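Local coordinates for protein mevalonate kinase, putative (Leishmania major, PDB 2HFS) that probably catalyses the ATP-dependent phosphorylation of (R)-mevalonate to (R)-5-phosphomevalonate, an early step of isoprenoid and sterol biosynthesis, at residues H28-H32 with L169-Q173; I182-L188 with L237-L242; R302-V306 with I319-T323. All blocks are in the same frame, centred on the assembly; numbering follows the deposited sequence.

Contact 1 of 3, residues H28-H32 with L169-Q173; sequences HFVVH and LYRRQ
Val30 and Arg172 carry most of this contact, with Val31 and Tyr170 beside them. It lies in the part of the GHMP kinase fold that holds the mixed sheet. A short 3-10 turn, Val30-Val31, in the loop between strands 17-25 and 36-52 packs against the end of strand 166-172. No direct hydrogen bond joins the two segments.

Val30 points at the strand. Its CG1 sits between the backbone N and the carbonyl carbon (chi1 65°), which swings CG2 out over the Tyr170 ring. This is a CH-pi contact. Val30 CG2 stands 3.7 Å from the centroid of the Tyr170 ring, 12° off the ring normal, so the methyl is almost centred on one face. The two side chains cross at about a right angle. Tyr170 is itself set in the sheet. Its ring meets that of Phe179, and its OH makes a weak hydrogen bond with Ser155 OG.

Arg172 reaches back from the strand toward the turn. Its chain bends at chi2 (96°), which brings the guanidinium against both valines. Arg172 CD passes Val30 O at 3.7 Å. Arg172 NH1 comes within 3.9 Å of Val30 CG1 and 4.0 Å of Val31 CG2. The Val31 CA stands over one face of the guanidinium, toward its rim. Val31 and Arg172 run alongside each other in the same direction.

On the far side of the turn, His28 NE2 is hydrogen-bonded to Thr286 O and His32 ND1 is hydrogen-bonded to Lys212 NZ.

The polar link between the two backbones is a bridging water. It donates to Val30 O at 2.6 Å and accepts from Arg172 N at 2.6 Å.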
ATOM      1  N   HIS A  28       6.838   8.786   7.171  1.00 10.41           N
ATOM      2  CA  HIS A  28       8.023   9.536   7.627  1.00 11.04           C
ATOM      3  C   HIS A  28       8.216   9.649   9.136  1.00 11.56           C
ATOM      4  O   HIS A  28       9.307   9.368   9.648  1.00 13.93           O
ATOM      5  CB  HIS A  28       8.117  10.902   6.923  1.00 11.89           C
ATOM      6  CG  HIS A  28       8.401  10.778   5.464  1.00 11.21           C
ATOM      7  ND1 HIS A  28       9.645  10.431   4.984  1.00 14.75           N
ATOM      8  CD2 HIS A  28       7.595  10.896   4.383  1.00 12.07           C
ATOM      9  CE1 HIS A  28       9.599  10.354   3.667  1.00 15.60           C
ATOM     10  NE2 HIS A  28       8.361  10.613   3.276  1.00 13.69           N
ATOM     11  N   PHE A  29       7.170  10.035   9.861  1.00 11.67           N
ATOM     12  CA  PHE A  29       7.274  10.161  11.324  1.00 11.73           C
ATOM     13  C   PHE A  29       7.407   8.807  12.021  1.00 13.20           C
ATOM     14  O   PHE A  29       8.030   8.690  13.097  1.00 12.45           O
ATOM     15  CB  PHE A  29       6.084  10.943  11.869  1.00 13.51           C
ATOM     16  CG  PHE A  29       6.059  12.380  11.414  1.00 11.87           C
ATOM     17  CD1 PHE A  29       5.132  12.813  10.472  1.00 13.76           C
ATOM     18  CD2 PHE A  29       6.991  13.296  11.907  1.00  9.40           C
ATOM     19  CE1 PHE A  29       5.120  14.145  10.039  1.00 10.06           C
ATOM     20  CE2 PHE A  29       6.971  14.641  11.494  1.00 10.70           C
ATOM     21  CZ  PHE A  29       6.036  15.056  10.544  1.00  9.61           C
ATOM     22  N   VAL A  30       6.836   7.788  11.388  1.00 12.25           N
ATOM     23  CA  VAL A  30       6.955   6.406  11.839  1.00 12.88           C
ATOM     24  C   VAL A  30       8.417   5.920  11.922  1.00 12.46           C
ATOM     25  O   VAL A  30       8.771   5.127  12.807  1.00 13.82           O
ATOM     26  CB  VAL A  30       6.113   5.473  10.928  1.00 11.46           C
ATOM     27  CG1 VAL A  30       6.674   5.452   9.483  1.00 12.09           C
ATOM     28  CG2 VAL A  30       6.019   4.077  11.506  1.00 14.60           C
ATOM     29  N   VAL A  31       9.249   6.390  10.995  1.00 13.59           N
ATOM     30  CA  VAL A  31      10.684   6.115  10.989  1.00 15.63           C
ATOM     31  C   VAL A  31      11.328   6.535  12.321  1.00 15.39           C
ATOM     32  O   VAL A  31      12.319   5.943  12.749  1.00 15.86           O
ATOM     33  CB  VAL A  31      11.361   6.807   9.781  1.00 12.94           C
ATOM     34  CG1 VAL A  31      12.892   6.725   9.828  1.00 16.41           C
ATOM     35  CG2 VAL A  31      10.827   6.210   8.484  1.00 15.64           C
ATOM     36  N   HIS A  32      10.726   7.532  12.975  1.00 16.13           N
ATOM     37  CA  HIS A  32      11.274   8.116  14.198  1.00 15.91           C
ATOM     38  C   HIS A  32      10.499   7.719  15.449  1.00 17.36           C
ATOM     39  O   HIS A  32      10.670   8.321  16.523  1.00 17.36           O
ATOM     40  CB  HIS A  32      11.395   9.634  14.028  1.00 16.76           C
ATOM     41  CG  HIS A  32      12.287  10.013  12.891  1.00 14.90           C
ATOM     42  ND1 HIS A  32      13.603  10.373  13.071  1.00 17.50           N
ATOM     43  CD2 HIS A  32      12.076  10.000  11.553  1.00 13.17           C
ATOM     44  CE1 HIS A  32      14.155  10.615  11.893  1.00 15.46           C
ATOM     45  NE2 HIS A  32      13.257  10.374  10.956  1.00 11.37           N
ATOM     46  N   LEU A 169      -2.454  -0.574  12.734  1.00 17.73           N
ATOM     47  CA  LEU A 169      -1.552   0.273  13.498  1.00 18.41           C
ATOM     48  C   LEU A 169      -0.128  -0.229  13.310  1.00 20.86           C
ATOM     49  O   LEU A 169       0.170  -1.403  13.564  1.00 22.11           O
ATOM     50  CB  LEU A 169      -1.945   0.264  14.982  1.00 19.03           C
ATOM     51  CG  LEU A 169      -1.391   1.351  15.911  1.00 16.15           C
ATOM     52  CD1 LEU A 169      -1.961   2.735  15.547  1.00 12.33           C
ATOM     53  CD2 LEU A 169      -1.725   0.989  17.358  1.00 16.72           C
ATOM     54  N   TYR A 170       0.742   0.673  12.865  1.00 22.11           N
ATOM     55  CA  TYR A 170       2.105   0.354  12.447  1.00 24.50           C
ATOM     56  C   TYR A 170       3.086   1.226  13.205  1.00 25.72           C
ATOM     57  O   TYR A 170       3.001   2.454  13.163  1.00 25.29           O
ATOM     58  CB  TYR A 170       2.204   0.543  10.922  1.00 25.80           C
ATOM     59  CG  TYR A 170       3.552   0.865  10.262  1.00 27.43           C
ATOM     60  CD1 TYR A 170       3.600   1.771   9.201  1.00 27.62           C
ATOM     61  CD2 TYR A 170       4.740   0.233  10.634  1.00 26.43           C
ATOM     62  CE1 TYR A 170       4.783   2.071   8.551  1.00 30.12           C
ATOM     63  CE2 TYR A 170       5.945   0.523   9.981  1.00 28.79           C
ATOM     64  CZ  TYR A 170       5.951   1.446   8.939  1.00 28.73           C
ATOM     65  OH  TYR A 170       7.114   1.770   8.267  1.00 31.47           O
ATOM     66  N   ARG A 171       3.989   0.585  13.942  1.00 27.59           N
ATOM     67  CA  ARG A 171       5.020   1.321  14.673  1.00 30.00           C
ATOM     68  C   ARG A 171       6.316   0.535  14.817  1.00 31.53           C
ATOM     69  O   ARG A 171       6.310  -0.694  14.874  1.00 31.17           O
ATOM     70  CB  ARG A 171       4.508   1.786  16.044  1.00 30.21           C
ATOM     71  CG  ARG A 171       4.121   0.686  17.009  1.00 30.19           C
ATOM     72  CD  ARG A 171       3.745   1.199  18.389  1.00 32.96           C
ATOM     73  NE  ARG A 171       4.911   1.684  19.125  1.00 36.45           N
ATOM     74  CZ  ARG A 171       4.861   2.468  20.199  1.00 37.91           C
ATOM     75  NH1 ARG A 171       3.695   2.885  20.679  1.00 37.42           N
ATOM     76  NH2 ARG A 171       5.986   2.850  20.787  1.00 37.34           N
ATOM     77  N   ARG A 172       7.427   1.262  14.861  1.00 33.34           N
ATOM     78  CA  ARG A 172       8.719   0.680  15.202  1.00 36.59           C
ATOM     79  C   ARG A 172       8.850   0.499  16.723  1.00 37.15           C
ATOM     80  O   ARG A 172       9.213   1.434  17.446  1.00 38.37           O
ATOM     81  CB  ARG A 172       9.856   1.528  14.633  1.00 36.55           C
ATOM     82  CG  ARG A 172      10.402   1.014  13.314  1.00 37.62           C
ATOM     83  CD  ARG A 172       9.823   1.653  12.076  1.00 37.74           C
ATOM     84  NE  ARG A 172      10.789   1.627  10.977  1.00 38.38           N
ATOM     85  CZ  ARG A 172      10.545   2.065   9.747  1.00 38.51           C
ATOM     86  NH1 ARG A 172       9.354   2.563   9.434  1.00 37.16           N
ATOM     87  NH2 ARG A 172      11.494   2.001   8.822  1.00 37.52           N
ATOM     88  N   GLN A 173       8.531  -0.716  17.174  1.00 39.26           N
ATOM     89  CA  GLN A 173       8.462  -1.111  18.586  1.00 40.99           C
ATOM     90  C   GLN A 173       8.917  -2.579  18.712  1.00 42.00           C
ATOM     91  O   GLN A 173       8.489  -3.421  17.926  1.00 42.65           O
ATOM     92  CB  GLN A 173       7.014  -0.972  19.086  1.00 41.19           C
ATOM     93  CG  GLN A 173       6.693  -1.609  20.454  1.00 41.68           C
ATOM     94  CD  GLN A 173       6.631  -0.599  21.594  1.00 42.71           C
ATOM     95  OE1 GLN A 173       7.122   0.522  21.468  1.00 42.78           O
ATOM     96  NE2 GLN A 173       6.029  -1.000  22.712  1.00 42.80           N
TER
HETATM   97  O   HOH W   1       7.323   3.889  14.597  1.00 15.10           O

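Contact 2 of 3, residues I182-L188 with L237-L242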
ATOM      1  N   ILE A 182      -6.889  -2.567  13.645  1.00 23.21           N
ATOM      2  CA  ILE A 182      -7.684  -1.516  14.230  1.00 22.36           C
ATOM      3  C   ILE A 182      -9.140  -1.811  13.918  1.00 24.47           C
ATOM      4  O   ILE A 182      -9.549  -1.833  12.752  1.00 22.93           O
ATOM      5  CB  ILE A 182      -7.269  -0.122  13.664  1.00 23.01           C
ATOM      6  CG1 ILE A 182      -5.844   0.228  14.069  1.00 19.46           C
ATOM      7  CG2 ILE A 182      -8.253   0.960  14.114  1.00 20.54           C
ATOM      8  CD1 ILE A 182      -5.254   1.434  13.335  1.00 22.06           C
ATOM      9  N   ALA A 183      -9.920  -2.051  14.969  1.00 25.53           N
ATOM     10  CA  ALA A 183     -11.366  -2.237  14.824  1.00 27.58           C
ATOM     11  C   ALA A 183     -12.065  -0.947  14.376  1.00 28.28           C
ATOM     12  O   ALA A 183     -11.803   0.133  14.915  1.00 29.85           O
ATOM     13  CB  ALA A 183     -11.973  -2.769  16.138  1.00 27.90           C
ATOM     14  N   PHE A 184     -12.936  -1.062  13.372  1.00 28.90           N
ATOM     15  CA  PHE A 184     -13.663   0.083  12.809  1.00 28.97           C
ATOM     16  C   PHE A 184     -14.984  -0.372  12.187  1.00 29.01           C
ATOM     17  O   PHE A 184     -15.022  -1.396  11.495  1.00 29.10           O
ATOM     18  CB  PHE A 184     -12.804   0.843  11.783  1.00 29.01           C
ATOM     19  CG  PHE A 184     -13.343   2.201  11.434  1.00 30.16           C
ATOM     20  CD1 PHE A 184     -13.768   2.487  10.146  1.00 30.38           C
ATOM     21  CD2 PHE A 184     -13.454   3.196  12.406  1.00 30.15           C
ATOM     22  CE1 PHE A 184     -14.286   3.748   9.829  1.00 29.97           C
ATOM     23  CE2 PHE A 184     -13.981   4.458  12.092  1.00 28.31           C
ATOM     24  CZ  PHE A 184     -14.389   4.729  10.804  1.00 29.99           C
ATOM     25  N   GLN A 185     -16.058   0.382  12.425  1.00 27.87           N
ATOM     26  CA  GLN A 185     -17.420  -0.075  12.076  1.00 28.20           C
ATOM     27  C   GLN A 185     -18.075   0.659  10.900  1.00 28.21           C
ATOM     28  O   GLN A 185     -19.283   0.514  10.663  1.00 28.15           O
ATOM     29  CB  GLN A 185     -18.344   0.003  13.299  1.00 28.92           C
ATOM     30  CG  GLN A 185     -17.998  -0.951  14.432  1.00 27.32           C
ATOM     31  CD  GLN A 185     -18.685  -0.569  15.721  1.00 29.64           C
ATOM     32  OE1 GLN A 185     -18.325   0.427  16.353  1.00 30.43           O
ATOM     33  NE2 GLN A 185     -19.681  -1.350  16.115  1.00 30.56           N
ATOM     34  N   GLN A 186     -17.279   1.441  10.176  1.00 27.35           N
ATOM     35  CA  GLN A 186     -17.752   2.253   9.056  1.00 27.94           C
ATOM     36  C   GLN A 186     -16.907   2.043   7.793  1.00 26.25           C
ATOM     37  O   GLN A 186     -15.701   1.867   7.884  1.00 27.59           O
ATOM     38  CB  GLN A 186     -17.693   3.732   9.442  1.00 27.67           C
ATOM     39  CG  GLN A 186     -18.985   4.307   9.979  1.00 30.12           C
ATOM     40  CD  GLN A 186     -18.858   5.785  10.233  1.00 30.88           C
ATOM     41  OE1 GLN A 186     -19.379   6.608   9.473  1.00 32.61           O
ATOM     42  NE2 GLN A 186     -18.135   6.132  11.282  1.00 30.75           N
ATOM     43  N   ARG A 187     -17.542   2.073   6.622  1.00 25.43           N
ATOM     44  CA  ARG A 187     -16.808   2.069   5.341  1.00 23.83           C
ATOM     45  C   ARG A 187     -16.060   3.403   5.158  1.00 22.27           C
ATOM     46  O   ARG A 187     -16.596   4.462   5.488  1.00 21.34           O
ATOM     47  CB  ARG A 187     -17.791   1.876   4.191  1.00 24.14           C
ATOM     48  CG  ARG A 187     -17.251   1.207   2.949  1.00 24.50           C
ATOM     49  CD  ARG A 187     -18.289   1.078   1.831  1.00 25.82           C
ATOM     50  NE  ARG A 187     -19.363   0.125   2.144  1.00 28.98           N
ATOM     51  CZ  ARG A 187     -20.466  -0.059   1.414  1.00 29.04           C
ATOM     52  NH1 ARG A 187     -20.684   0.651   0.311  1.00 29.20           N
ATOM     53  NH2 ARG A 187     -21.366  -0.959   1.794  1.00 29.37           N
ATOM     54  N   LEU A 188     -14.842   3.340   4.634  1.00 18.93           N
ATOM     55  CA  LEU A 188     -14.091   4.510   4.202  1.00 17.30           C
ATOM     56  C   LEU A 188     -14.182   4.582   2.672  1.00 16.54           C
ATOM     57  O   LEU A 188     -13.741   3.686   1.985  1.00 15.46           O
ATOM     58  CB  LEU A 188     -12.612   4.364   4.597  1.00 18.07           C
ATOM     59  CG  LEU A 188     -12.002   4.824   5.918  1.00 19.82           C
ATOM     60  CD1 LEU A 188     -12.932   4.846   7.070  1.00 21.56           C
ATOM     61  CD2 LEU A 188     -10.680   4.191   6.267  1.00 18.16           C
ATOM     62  N   LEU A 237     -11.532   7.216  15.018  1.00 22.62           N
ATOM     63  CA  LEU A 237     -11.862   5.906  14.424  1.00 23.30           C
ATOM     64  C   LEU A 237     -12.726   5.036  15.345  1.00 24.41           C
ATOM     65  O   LEU A 237     -13.719   4.449  14.904  1.00 25.21           O
ATOM     66  CB  LEU A 237     -10.593   5.144  14.025  1.00 23.14           C
ATOM     67  CG  LEU A 237      -9.778   5.568  12.801  1.00 22.84           C
ATOM     68  CD1 LEU A 237      -8.475   4.776  12.747  1.00 21.34           C
ATOM     69  CD2 LEU A 237     -10.570   5.374  11.509  1.00 24.09           C
ATOM     70  N   GLN A 238     -12.344   4.971  16.620  1.00 24.59           N
ATOM     71  CA  GLN A 238     -13.078   4.195  17.627  1.00 26.11           C
ATOM     72  C   GLN A 238     -14.483   4.759  17.817  1.00 26.28           C
ATOM     73  O   GLN A 238     -15.425   4.011  18.080  1.00 28.00           O
ATOM     74  CB  GLN A 238     -12.318   4.185  18.958  1.00 25.86           C
ATOM     75  CG  GLN A 238     -12.769   3.100  19.921  1.00 26.70           C
ATOM     76  N   LYS A 239     -14.599   6.078  17.676  1.00 25.72           N
ATOM     77  CA  LYS A 239     -15.871   6.784  17.739  1.00 25.37           C
ATOM     78  C   LYS A 239     -16.666   6.622  16.445  1.00 25.23           C
ATOM     79  O   LYS A 239     -17.905   6.649  16.453  1.00 25.78           O
ATOM     80  CB  LYS A 239     -15.622   8.270  18.011  1.00 25.06           C
ATOM     81  CG  LYS A 239     -16.855   9.041  18.445  1.00 26.72           C
ATOM     82  CD  LYS A 239     -16.543  10.513  18.586  1.00 25.73           C
ATOM     83  CE  LYS A 239     -17.649  11.245  19.331  1.00 26.95           C
ATOM     84  NZ  LYS A 239     -17.482  12.708  19.199  1.00 24.91           N
ATOM     85  N   GLY A 240     -15.957   6.467  15.334  1.00 23.42           N
ATOM     86  CA  GLY A 240     -16.590   6.456  14.021  1.00 22.96           C
ATOM     87  C   GLY A 240     -16.898   7.864  13.560  1.00 21.91           C
ATOM     88  O   GLY A 240     -17.882   8.112  12.846  1.00 22.73           O
ATOM     89  N   ASP A 241     -16.045   8.790  13.973  1.00 21.56           N
ATOM     90  CA  ASP A 241     -16.162  10.190  13.607  1.00 20.72           C
ATOM     91  C   ASP A 241     -15.317  10.529  12.369  1.00 20.93           C
ATOM     92  O   ASP A 241     -14.139  10.882  12.481  1.00 19.70           O
ATOM     93  CB  ASP A 241     -15.747  11.049  14.801  1.00 22.28           C
ATOM     94  CG  ASP A 241     -16.120  12.514  14.638  1.00 23.00           C
ATOM     95  OD1 ASP A 241     -16.506  12.937  13.516  1.00 24.97           O
ATOM     96  OD2 ASP A 241     -16.040  13.317  15.595  1.00 22.58           O
ATOM     97  N   LEU A 242     -15.942  10.465  11.197  1.00 20.40           N
ATOM     98  CA  LEU A 242     -15.215  10.652   9.938  1.00 20.80           C
ATOM     99  C   LEU A 242     -14.874  12.106   9.603  1.00 20.66           C
ATOM    100  O   LEU A 242     -13.831  12.372   9.000  1.00 19.17           O
ATOM    101  CB  LEU A 242     -15.939   9.971   8.775  1.00 21.46           C
ATOM    102  CG  LEU A 242     -16.035   8.435   8.841  1.00 21.95           C
ATOM    103  CD1 LEU A 242     -16.548   7.859   7.523  1.00 22.88           C
ATOM    104  CD2 LEU A 242     -14.717   7.767   9.239  1.00 19.24           C
TER
HETATM  105  O   HOH W   2     -16.223   2.489  14.432  1.00 33.72           O
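Gln186 NE2 donates to Gly240 O at 2.5 Å, a short but bent bond with an angle of 139° at the hydrogen. The acceptor lies close to the amide plane of Gln186. The donor, however, is tilted 34° from the carbonyl plane of Gly240. The Gln186 chain is extended beyond CG, which carries the amide across to the helix end. Loop 182-188, between strands 177-182 and 188-194, is thereby joined to the turn between helices 216-239 and 242-258.

Gly240 is the C-prime residue of a Schellman motif that ends helix 216-239. Its positive phi of 79° suits a glycine. Asp241 then N-caps the next helix, with a weak bond from Arg244 N to its OD1.

Next to this polar link is an apolar cluster. Leu237 CD2 lies over one face of the Phe184 ring, 3.8 Å from its centroid. Leu242 CD2 meets the edge of the same ring, 3.4 Å from Phe184 CZ. Leu188 CD1 touches Leu242 CD2 at 4.1 Å, and Ile182 CG2 reaches Leu237 CD1. Phe184 N is hydrogen-bonded to Ser327 OG.

A side-chain amide hydrogen bond and a leucine-lined phenylalanine ring together hold the turn between the two helices to the loop.

Contact 3 of 3, residues R302-V306 with I319-T323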
ATOM      1  N   ARG A 302     -18.055  11.294  -3.297  1.00 23.97           N
ATOM      2  CA  ARG A 302     -16.866  10.823  -4.011  1.00 22.81           C
ATOM      3  C   ARG A 302     -16.973  11.149  -5.513  1.00 22.75           C
ATOM      4  O   ARG A 302     -16.001  11.614  -6.130  1.00 21.77           O
ATOM      5  CB  ARG A 302     -16.665   9.317  -3.752  1.00 24.01           C
ATOM      6  CG  ARG A 302     -15.357   8.711  -4.278  1.00 22.82           C
ATOM      7  CD  ARG A 302     -14.931   7.413  -3.591  1.00 20.84           C
ATOM      8  NE  ARG A 302     -15.868   6.310  -3.841  1.00 17.51           N
ATOM      9  CZ  ARG A 302     -15.625   5.029  -3.581  1.00 20.37           C
ATOM     10  NH1 ARG A 302     -14.462   4.653  -3.065  1.00 17.51           N
ATOM     11  NH2 ARG A 302     -16.549   4.115  -3.838  1.00 15.29           N
ATOM     12  N   ASP A 303     -18.162  10.928  -6.081  1.00 22.57           N
ATOM     13  CA  ASP A 303     -18.464  11.275  -7.475  1.00 22.96           C
ATOM     14  C   ASP A 303     -18.204  12.750  -7.775  1.00 21.58           C
ATOM     15  O   ASP A 303     -17.788  13.100  -8.879  1.00 20.48           O
ATOM     16  CB  ASP A 303     -19.924  10.965  -7.813  1.00 23.71           C
ATOM     17  CG  ASP A 303     -20.230   9.484  -7.806  1.00 26.54           C
ATOM     18  OD1 ASP A 303     -19.317   8.681  -8.079  1.00 28.50           O
ATOM     19  OD2 ASP A 303     -21.373   9.029  -7.562  1.00 29.22           O
ATOM     20  N   ALA A 304     -18.479  13.601  -6.789  1.00 20.52           N
ATOM     21  CA  ALA A 304     -18.221  15.032  -6.911  1.00 20.51           C
ATOM     22  C   ALA A 304     -16.717  15.315  -6.893  1.00 18.84           C
ATOM     23  O   ALA A 304     -16.221  16.136  -7.675  1.00 20.09           O
ATOM     24  CB  ALA A 304     -18.940  15.815  -5.802  1.00 20.95           C
ATOM     25  N   ILE A 305     -15.991  14.639  -6.007  1.00 17.57           N
ATOM     26  CA  ILE A 305     -14.541  14.828  -5.946  1.00 15.16           C
ATOM     27  C   ILE A 305     -13.856  14.340  -7.234  1.00 15.38           C
ATOM     28  O   ILE A 305     -13.007  15.039  -7.775  1.00 16.24           O
ATOM     29  CB  ILE A 305     -13.934  14.172  -4.690  1.00 16.25           C
ATOM     30  CG1 ILE A 305     -14.577  14.758  -3.427  1.00 12.95           C
ATOM     31  CG2 ILE A 305     -12.402  14.339  -4.699  1.00 11.59           C
ATOM     32  CD1 ILE A 305     -14.542  13.859  -2.240  1.00 16.71           C
ATOM     33  N   VAL A 306     -14.216  13.146  -7.718  1.00 15.96           N
ATOM     34  CA  VAL A 306     -13.645  12.657  -8.977  1.00 15.00           C
ATOM     35  C   VAL A 306     -13.969  13.580 -10.153  1.00 16.50           C
ATOM     36  O   VAL A 306     -13.082  13.887 -10.952  1.00 15.83           O
ATOM     37  CB  VAL A 306     -14.070  11.218  -9.287  1.00 16.94           C
ATOM     38  CG1 VAL A 306     -13.398  10.735 -10.561  1.00 14.95           C
ATOM     39  CG2 VAL A 306     -13.695  10.314  -8.119  1.00 12.26           C
ATOM     40  N   ILE A 319      -6.901   8.757 -11.351  1.00 11.59           N
ATOM     41  CA  ILE A 319      -7.864   8.876 -10.261  1.00 10.34           C
ATOM     42  C   ILE A 319      -8.557   7.548 -10.055  1.00 11.49           C
ATOM     43  O   ILE A 319      -9.089   6.954 -10.997  1.00 12.08           O
ATOM     44  CB  ILE A 319      -8.905  10.009 -10.514  1.00  8.57           C
ATOM     45  CG1 ILE A 319      -8.202  11.327 -10.864  1.00  8.17           C
ATOM     46  CG2 ILE A 319      -9.814  10.166  -9.279  1.00 11.50           C
ATOM     47  CD1 ILE A 319      -9.107  12.388 -11.588  1.00  9.33           C
ATOM     48  N   TRP A 320      -8.555   7.090  -8.813  1.00 11.01           N
ATOM     49  CA  TRP A 320      -9.106   5.798  -8.464  1.00 12.11           C
ATOM     50  C   TRP A 320     -10.092   5.953  -7.314  1.00 14.04           C
ATOM     51  O   TRP A 320      -9.915   6.807  -6.432  1.00 13.33           O
ATOM     52  CB  TRP A 320      -7.980   4.828  -8.081  1.00 14.71           C
ATOM     53  CG  TRP A 320      -6.917   4.709  -9.146  1.00 13.40           C
ATOM     54  CD1 TRP A 320      -7.088   4.289 -10.451  1.00 12.96           C
ATOM     55  CD2 TRP A 320      -5.519   5.024  -9.007  1.00 14.15           C
ATOM     56  NE1 TRP A 320      -5.881   4.320 -11.118  1.00 12.20           N
ATOM     57  CE2 TRP A 320      -4.902   4.773 -10.263  1.00 10.71           C
ATOM     58  CE3 TRP A 320      -4.728   5.512  -7.955  1.00 12.75           C
ATOM     59  CZ2 TRP A 320      -3.536   4.962 -10.480  1.00 14.95           C
ATOM     60  CZ3 TRP A 320      -3.364   5.707  -8.169  1.00 14.38           C
ATOM     61  CH2 TRP A 320      -2.780   5.438  -9.420  1.00 13.99           C
ATOM     62  N   ARG A 321     -11.154   5.160  -7.350  1.00 14.34           N
ATOM     63  CA  ARG A 321     -12.080   5.056  -6.228  1.00 15.71           C
ATOM     64  C   ARG A 321     -11.723   3.775  -5.517  1.00 14.11           C
ATOM     65  O   ARG A 321     -11.898   2.689  -6.062  1.00 17.05           O
ATOM     66  CB  ARG A 321     -13.531   4.983  -6.692  1.00 15.50           C
ATOM     67  CG  ARG A 321     -13.962   6.153  -7.547  1.00 19.30           C
ATOM     68  CD  ARG A 321     -15.340   5.980  -8.155  1.00 21.15           C
ATOM     69  NE  ARG A 321     -15.567   6.915  -9.255  1.00 24.67           N
ATOM     70  CZ  ARG A 321     -16.437   7.911  -9.208  1.00 26.96           C
ATOM     71  NH1 ARG A 321     -17.159   8.101  -8.109  1.00 28.90           N
ATOM     72  NH2 ARG A 321     -16.593   8.723 -10.251  1.00 22.15           N
ATOM     73  N   TYR A 322     -11.203   3.900  -4.311  1.00 12.83           N
ATOM     74  CA  TYR A 322     -10.841   2.736  -3.529  1.00 12.79           C
ATOM     75  C   TYR A 322     -11.640   2.777  -2.229  1.00 14.10           C
ATOM     76  O   TYR A 322     -12.156   3.828  -1.848  1.00 14.39           O
ATOM     77  CB  TYR A 322      -9.331   2.720  -3.263  1.00 11.52           C
ATOM     78  CG  TYR A 322      -8.459   2.356  -4.480  1.00 10.98           C
ATOM     79  CD1 TYR A 322      -7.146   2.820  -4.592  1.00 10.04           C
ATOM     80  CD2 TYR A 322      -8.953   1.538  -5.497  1.00 11.69           C
ATOM     81  CE1 TYR A 322      -6.330   2.473  -5.705  1.00  7.95           C
ATOM     82  CE2 TYR A 322      -8.165   1.194  -6.609  1.00 10.26           C
ATOM     83  CZ  TYR A 322      -6.847   1.652  -6.695  1.00  9.34           C
ATOM     84  OH  TYR A 322      -6.051   1.302  -7.771  1.00  7.58           O
ATOM     85  N   THR A 323     -11.769   1.639  -1.556  1.00 13.33           N
ATOM     86  CA  THR A 323     -12.491   1.609  -0.268  1.00 15.59           C
ATOM     87  C   THR A 323     -11.766   0.786   0.786  1.00 15.32           C
ATOM     88  O   THR A 323     -11.015  -0.150   0.487  1.00 15.10           O
ATOM     89  CB  THR A 323     -13.935   1.058  -0.398  1.00 15.56           C
ATOM     90  OG1 THR A 323     -13.887  -0.311  -0.809  1.00 20.95           O
ATOM     91  CG2 THR A 323     -14.747   1.757  -1.496  1.00 17.11           C
TER
HETATM   92  O   HOH W   3     -17.882   6.583  -5.642  1.00 21.66           O
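Arg302 of helix 299-312 and Arg321 of strand 318-324 have side chains that cross, with Arg321 CB against the Arg302 guanidinium. The short helix and strand segments run nearly antiparallel (160°), their axes 9.9 Å apart at the closest point.

Aliphatic carbons lie over both guanidinium groups. Arg321 CB stands 3.6 Å above the plane of the Arg302 guanidinium, over its centre. Arg302 CG is anti to the backbone N and the chain bends at chi3 (65°), which brings this flat group to the strand. Thr323 CG2 abuts the edge of the same guanidinium. Val306 CG2 in turn lies 3.8 Å above the centre of the Arg321 guanidinium. The two guanidinium planes are 82° apart, so the groups do not stack on each other.

There is one apolar contact. Val306 CG1 meets Ile319 CG2 at 3.8 Å as the two side chains slide past each other.

The polar contacts are mostly at the charged ends. A water accepts from Arg302 NE at 2.7 Å and from Arg321 NH1 at 3.0 Å. It bridges the two arginines. Asp303 and Arg321 pair as a salt bridge, but Asp303 OD1 and Arg321 NH1 are modelled too close, so its detail is doubtful. The carboxylate probably offsets part of the positive charge gathered here. Arg302 NH1 also makes a weak hydrogen bond to Leu190 O on the neighbouring strand 188-194.

The strand backbone continues into the sheet, where Trp320 and Tyr322 pair with Val192 and Leu190. Strands 291-296 and 318-324 run parallel, with antiparallel strand 188-194 between them. Strand 291-296, helix 299-312 and strand 318-324 form a split beta-alpha-beta unit, here within the C-terminal part of the GHMP kinase fold.

From the N terminus, contact 1 closes the longest span, where strand 166-172 of the mixed sheet returns to the loop 28-32. Contact 2 then joins segment 182-188 to the end of helix 216-239. Contact 3 closes the short return from helix 299-312 to strand 318-324. The three loops follow in series, and none nests in or crosses another. Segment 182-188 leads from the mixed sheet into strand 188-194 of the antiparallel sheet. Through it the neighbours meet: Leu169 N packs on Ile182 CD1 at 3.5 Å, and Leu188 O lies 3.6 Å from Thr323 CB. Contacts 1 and 3 do not touch; their centres are about 28 Å apart.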